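Local coordinates for protein Myo-inositol 2-dehydrogenase (Thermotoga maritima, PDB 3EZY) that catalyses the NAD(+)-dependent oxidation of myo-inositol to scyllo-inosose, probably as a step in a myo-inositol degradation pathway, at residues I8-I13 and E37-E42. Numbering follows the deposited sequence. Where two conformers were deposited one is given.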
loop_
_atom_site.group_PDB
_atom_site.type_symbol
_atom_site.label_atom_id
_atom_site.label_comp_id
_atom_site.label_asym_id
_atom_site.label_seq_id
_atom_site.Cartn_x
_atom_site.Cartn_y
_atom_site.Cartn_z
ATOM N N ILE A 8 3.146 9.942 -41.282
ATOM C CA ILE A 8 4.098 9.147 -42.037
ATOM C C ILE A 8 4.640 8.006 -41.180
ATOM O O ILE A 8 5.173 8.231 -40.075
ATOM C CB ILE A 8 5.289 10.001 -42.503
ATOM C CG1 ILE A 8 4.782 11.150 -43.365
ATOM C CG2 ILE A 8 6.292 9.146 -43.281
ATOM C CD1 ILE A 8 5.874 12.147 -43.708
ATOM N N GLY A 9 4.516 6.773 -41.671
ATOM C CA GLY A 9 5.038 5.637 -40.918
ATOM C C GLY A 9 3.906 5.010 -40.119
ATOM O O GLY A 9 3.378 5.595 -39.192
ATOM N N LEU A 10 3.510 3.802 -40.498
ATOM C CA LEU A 10 2.411 3.153 -39.810
ATOM C C LEU A 10 2.931 1.934 -39.052
ATOM O O LEU A 10 2.431 0.825 -39.220
ATOM C CB LEU A 10 1.334 2.755 -40.801
ATOM C CG LEU A 10 0.654 3.894 -41.544
ATOM C CD1 LEU A 10 -0.202 3.284 -42.693
ATOM C CD2 LEU A 10 -0.176 4.800 -40.649
ATOM N N GLY A 11 3.980 2.164 -38.269
ATOM C CA GLY A 11 4.510 1.168 -37.379
ATOM C C GLY A 11 3.654 1.223 -36.126
ATOM O O GLY A 11 2.561 1.777 -36.100
ATOM N N ARG A 12 4.186 0.669 -35.064
ATOM C CA ARG A 12 3.446 0.550 -33.848
ATOM C C ARG A 12 3.007 1.920 -33.382
ATOM O O ARG A 12 1.868 2.108 -32.976
ATOM C CB ARG A 12 4.381 -0.058 -32.811
ATOM C CG ARG A 12 3.718 -0.314 -31.505
ATOM C CD ARG A 12 4.827 -0.446 -30.503
ATOM N NE ARG A 12 5.114 -1.814 -30.162
ATOM C CZ ARG A 12 6.176 -2.175 -29.446
ATOM N NH1 ARG A 12 7.082 -1.271 -29.067
ATOM N NH2 ARG A 12 6.351 -3.450 -29.142
ATOM N N ILE A 13 3.918 2.881 -33.385
ATOM C CA ILE A 13 3.567 4.210 -32.817
ATOM C C ILE A 13 2.774 5.125 -33.772
ATOM O O ILE A 13 1.813 5.795 -33.349
ATOM C CB ILE A 13 4.814 4.926 -32.253
ATOM C CG1 ILE A 13 5.351 4.127 -31.041
ATOM C CG2 ILE A 13 4.492 6.378 -31.816
ATOM C CD1 ILE A 13 6.679 4.630 -30.536
ATOM N N GLU A 37 3.032 -1.383 -49.172
ATOM C CA GLU A 37 1.783 -1.126 -49.888
ATOM C C GLU A 37 0.546 -1.766 -49.247
ATOM O O GLU A 37 -0.510 -1.163 -49.207
ATOM C CB GLU A 37 1.889 -1.510 -51.376
ATOM C CG GLU A 37 2.589 -0.446 -52.268
ATOM C CD GLU A 37 1.958 -0.293 -53.661
ATOM O OE1 GLU A 37 1.663 -1.326 -54.307
ATOM O OE2 GLU A 37 1.754 0.868 -54.108
ATOM N N ASP A 38 0.674 -2.991 -48.734
ATOM C CA ASP A 38 -0.519 -3.628 -48.152
ATOM C C ASP A 38 -0.901 -3.023 -46.804
ATOM O O ASP A 38 -2.088 -2.855 -46.517
ATOM C CB ASP A 38 -0.354 -5.138 -48.054
ATOM C CG ASP A 38 -0.118 -5.768 -49.409
ATOM O OD1 ASP A 38 -1.121 -6.016 -50.149
ATOM O OD2 ASP A 38 1.084 -5.990 -49.732
ATOM N N ARG A 39 0.111 -2.684 -46.010
ATOM C CA ARG A 39 -0.068 -1.906 -44.783
ATOM C C ARG A 39 -0.844 -0.610 -45.070
ATOM O O ARG A 39 -1.897 -0.352 -44.477
ATOM C CB ARG A 39 1.306 -1.600 -44.181
ATOM C CG ARG A 39 1.280 -0.933 -42.766
ATOM C CD ARG A 39 0.663 -1.846 -41.715
ATOM N NE ARG A 39 0.523 -1.173 -40.425
ATOM C CZ ARG A 39 -0.356 -1.520 -39.488
ATOM N NH1 ARG A 39 -1.180 -2.554 -39.700
ATOM N NH2 ARG A 39 -0.423 -0.834 -38.331
ATOM N N LEU A 40 -0.324 0.193 -45.999
ATOM C CA LEU A 40 -1.003 1.397 -46.462
ATOM C C LEU A 40 -2.476 1.151 -46.896
ATOM O O LEU A 40 -3.389 1.827 -46.428
ATOM C CB LEU A 40 -0.218 1.954 -47.636
ATOM C CG LEU A 40 -0.563 3.379 -48.069
ATOM C CD1 LEU A 40 -0.413 4.293 -46.836
ATOM C CD2 LEU A 40 0.386 3.783 -49.190
ATOM N N ARG A 41 -2.696 0.185 -47.805
ATOM C CA ARG A 41 -4.034 -0.205 -48.258
ATOM C C ARG A 41 -4.942 -0.553 -47.097
ATOM O O ARG A 41 -6.096 -0.090 -47.003
ATOM C CB ARG A 41 -3.980 -1.538 -49.022
ATOM C CG ARG A 41 -3.603 -1.531 -50.437
ATOM C CD ARG A 41 -3.753 -2.980 -50.923
ATOM N NE ARG A 41 -5.008 -3.206 -51.621
ATOM C CZ ARG A 41 -5.184 -4.149 -52.556
ATOM N NH1 ARG A 41 -4.186 -4.944 -52.888
ATOM N NH2 ARG A 41 -6.347 -4.287 -53.183
ATOM N N GLU A 42 -4.449 -1.448 -46.247
ATOM C CA GLU A 42 -5.280 -1.916 -45.150
ATOM C C GLU A 42 -5.654 -0.806 -44.185
ATOM O O GLU A 42 -6.798 -0.721 -43.755
ATOM C CB GLU A 42 -4.639 -3.114 -44.455
ATOM C CG GLU A 42 -4.935 -4.378 -45.270
ATOM C CD GLU A 42 -3.972 -5.524 -44.995
ATOM O OE1 GLU A 42 -3.175 -5.430 -44.024
ATOM O OE2 GLU A 42 -4.026 -6.524 -45.748
#
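Arg39 reaches from the first turn of helix 37-47 to the glycine-rich turn and grips the backbone carbonyl of Leu10. Its CB points toward the turn, with CG anti to the backbone N (chi1 -172°), which carries the chain off the helix. CG lies 4.2 Å from Leu10 CB, an apolar touch between the two side chains. The chain then bends at chi2 (64°), which brings CD to 4.1 Å from Leu10 O and the edge of the guanidinium onto that oxygen. NE, the next atom, makes the main bond, 3.0 Å to Leu10 O, nearly straight and in the carbonyl plane; the oxygen in turn lies close to the plane of the guanidinium. At the tip, NH2 adds a weak bond of 3.4 Å to the same Leu10 O, and its stronger partner is the hydroxyl of Thr15 on helix 12-20. An arginine suits this place because its long, flexible chain lets CG brush Leu10 CB while the flat guanidinium, with N-H groups on several nitrogens, serves both a carbonyl and a hydroxyl. A methionine here would probably keep some of the apolar touch but leave Leu10 O and Thr15 OG1 without these donors, so that the turn would be tied less firmly to helix 37-47. Deeper in, Leu10 CD1 meets Leu40 CD1 at 4.3 Å, and both leucines also pack on Ile32 of strand 27-33, a buried place that suits branched apolar side chains. Gly9 has a positive phi, and a side chain there would collide with the carbonyl oxygen of Ile8; Gly11, the N-cap, bonds Thr15 OG1 through its O. Gly9, Gly11 and Gly14 fit a GxGxxG pattern between strand 3-8 and helix 12-20, consistent with the dinucleotide-binding turn of a Rossmann fold.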